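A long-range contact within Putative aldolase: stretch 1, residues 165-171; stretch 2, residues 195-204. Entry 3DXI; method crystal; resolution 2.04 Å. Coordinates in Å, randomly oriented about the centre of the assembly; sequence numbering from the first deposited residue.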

# COMPACT_ATOMS: atom_id res chain seq x y z
N SER A 165 5.98 14.02 -5.34
CA SER A 165 5.93 13.90 -6.81
C SER A 165 6.26 12.55 -7.42
O SER A 165 5.55 12.08 -8.31
CB SER A 165 6.82 14.97 -7.44
OG SER A 165 6.28 16.27 -7.24
N PHE A 166 7.34 11.92 -6.96
CA PHE A 166 7.75 10.63 -7.50
C PHE A 166 7.11 9.43 -6.82
O PHE A 166 7.14 8.32 -7.35
CB PHE A 166 9.28 10.51 -7.43
CG PHE A 166 10.01 11.62 -8.13
CD1 PHE A 166 9.77 11.89 -9.47
CD2 PHE A 166 10.94 12.39 -7.44
CE1 PHE A 166 10.44 12.92 -10.13
CE2 PHE A 166 11.62 13.42 -8.09
CZ PHE A 166 11.37 13.68 -9.43
N GLY A 167 6.53 9.66 -5.64
CA GLY A 167 5.91 8.56 -4.91
C GLY A 167 6.97 7.67 -4.29
O GLY A 167 6.80 6.45 -4.18
N GLY A 168 8.09 8.28 -3.89
CA GLY A 168 9.17 7.53 -3.28
C GLY A 168 9.60 8.06 -1.93
O GLY A 168 10.54 7.55 -1.33
N ILE A 169 8.91 9.08 -1.43
CA ILE A 169 9.25 9.65 -0.13
C ILE A 169 8.88 8.67 1.00
O ILE A 169 7.84 8.01 0.94
CB ILE A 169 8.52 11.02 0.08
CG1 ILE A 169 9.27 11.86 1.10
CG2 ILE A 169 7.08 10.80 0.52
CD1 ILE A 169 10.60 12.35 0.61
N THR A 170 9.73 8.57 2.01
CA THR A 170 9.51 7.67 3.14
C THR A 170 9.03 8.42 4.38
O THR A 170 9.17 9.64 4.47
CB THR A 170 10.80 6.90 3.50
OG1 THR A 170 11.80 7.83 3.94
CG2 THR A 170 11.32 6.13 2.29
N PRO A 171 8.46 7.71 5.36
CA PRO A 171 7.96 8.32 6.60
C PRO A 171 9.00 9.19 7.30
O PRO A 171 8.69 10.30 7.74
CB PRO A 171 7.56 7.11 7.45
CG PRO A 171 7.15 6.11 6.42
CD PRO A 171 8.23 6.25 5.38
N ASP A 195 1.20 6.91 -4.45
CA ASP A 195 1.25 5.52 -4.04
C ASP A 195 2.17 4.58 -4.81
O ASP A 195 1.94 3.37 -4.83
CB ASP A 195 -0.17 4.95 -4.03
CG ASP A 195 -0.56 4.36 -2.69
OD1 ASP A 195 -0.04 4.84 -1.66
OD2 ASP A 195 -1.38 3.42 -2.67
N ASN A 196 3.22 5.11 -5.43
CA ASN A 196 4.14 4.27 -6.18
C ASN A 196 4.69 3.12 -5.34
O ASN A 196 4.84 2.00 -5.83
CB ASN A 196 5.30 5.10 -6.75
CG ASN A 196 4.84 6.04 -7.84
OD1 ASN A 196 5.25 5.92 -9.00
ND2 ASN A 196 3.99 6.99 -7.48
N LEU A 197 4.97 3.39 -4.07
CA LEU A 197 5.49 2.37 -3.15
C LEU A 197 4.47 2.00 -2.09
O LEU A 197 4.78 1.32 -1.11
CB LEU A 197 6.77 2.86 -2.47
CG LEU A 197 7.99 3.03 -3.37
CD1 LEU A 197 9.16 3.60 -2.56
CD2 LEU A 197 8.36 1.68 -3.99
N GLN A 198 3.24 2.46 -2.29
CA GLN A 198 2.15 2.23 -1.35
C GLN A 198 2.47 2.75 0.06
O GLN A 198 2.08 2.15 1.06
CB GLN A 198 1.78 0.74 -1.32
CG GLN A 198 1.03 0.29 -2.58
CD GLN A 198 0.57 -1.15 -2.51
OE1 GLN A 198 0.64 -1.79 -1.47
NE2 GLN A 198 0.07 -1.66 -3.63
N LEU A 199 3.18 3.87 0.12
CA LEU A 199 3.52 4.48 1.40
C LEU A 199 2.62 5.71 1.64
O LEU A 199 2.80 6.46 2.60
CB LEU A 199 4.99 4.91 1.43
CG LEU A 199 6.05 3.80 1.42
CD1 LEU A 199 7.45 4.43 1.42
CD2 LEU A 199 5.87 2.90 2.64
N GLY A 200 1.64 5.90 0.75
CA GLY A 200 0.74 7.03 0.89
C GLY A 200 0.07 7.10 2.26
O GLY A 200 0.07 8.15 2.90
N LEU A 201 -0.51 5.99 2.71
CA LEU A 201 -1.18 5.98 4.01
C LEU A 201 -0.22 6.23 5.17
O LEU A 201 -0.43 7.15 5.96
CB LEU A 201 -1.91 4.66 4.25
CG LEU A 201 -2.58 4.52 5.63
CD1 LEU A 201 -3.72 5.52 5.77
CD2 LEU A 201 -3.08 3.11 5.82
N ILE A 202 0.83 5.43 5.27
CA ILE A 202 1.75 5.60 6.39
C ILE A 202 2.47 6.95 6.40
O ILE A 202 2.73 7.50 7.47
CB ILE A 202 2.79 4.43 6.48
CG1 ILE A 202 3.49 4.50 7.83
CG2 ILE A 202 3.80 4.51 5.34
CD1 ILE A 202 2.51 4.50 9.03
N ASN A 203 2.79 7.49 5.22
CA ASN A 203 3.43 8.81 5.18
C ASN A 203 2.44 9.85 5.71
O ASN A 203 2.80 10.73 6.48
CB ASN A 203 3.82 9.21 3.75
CG ASN A 203 5.07 8.51 3.25
OD1 ASN A 203 5.94 8.13 4.03
ND2 ASN A 203 5.18 8.37 1.93
N SER A 204 1.18 9.74 5.28
CA SER A 204 0.14 10.68 5.71
C SER A 204 -0.13 10.58 7.21
O SER A 204 -0.23 11.60 7.90
CB SER A 204 -1.15 10.43 4.92
OG SER A 204 -0.91 10.54 3.52
O HOH W 1 4.37 5.51 -1.98

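This contact from a putative aldolase illustrates how a loop can be fastened to a neighbouring turn and helix by a direct hydrogen bond, helped by close packing and a bridging water. The bond is made by Asn203, whose ND2 donates to Ile169 O at 2.9 Å with an N-H...O angle of 151°. The CA-to-CB bond of Asn203 points sideways, but with chi1 in the m well the end of the side chain comes nearer to the loop and can reach a carbonyl there. Asn203 OD1 lies 2.9 Å from Pro171 N, yet this is no hydrogen bond, because a proline nitrogen within the chain carries no hydrogen. Proximity alone is therefore a poor guide to bonding.

Around this polar point the contacts are van der Waals packing. Pro171 CG rests 3.9 Å from Ile202 CG2, while Leu199, its CA-to-CB bond directed toward the loop, brings CD1 to 4.3 Å from Thr170 CG2; the same methyl, Leu199 CD1, also packs against a carbonyl, 3.6 Å from Ile169 O.

At the other end, glycine permits a close approach. The CA atoms of Gly167 and Asn196 are 4.8 Å apart, and a CB on Gly167 would point toward the second stretch and clash with the Asn196 side-chain amide. The positive phi of Gly167, 74°, independently favours glycine. Gly167 O sits 3.3 Å from Asn196 CB, and nearby Leu197 CD1 packs 4.0 Å from Gly168 CA.

Asp195 to Gln198 form a type I turn, closed by Gln198 N donating to Asp195 O at 3.0 Å. Beside it, a water accepts from Leu197 N at 3.0 Å and from Leu199 N at 2.9 Å, and donates a weak hydrogen bond to Gly167 O at 3.4 Å, so the solvent bridge across the contact is firmer toward Leu197 N and Leu199 N than toward Gly167 O.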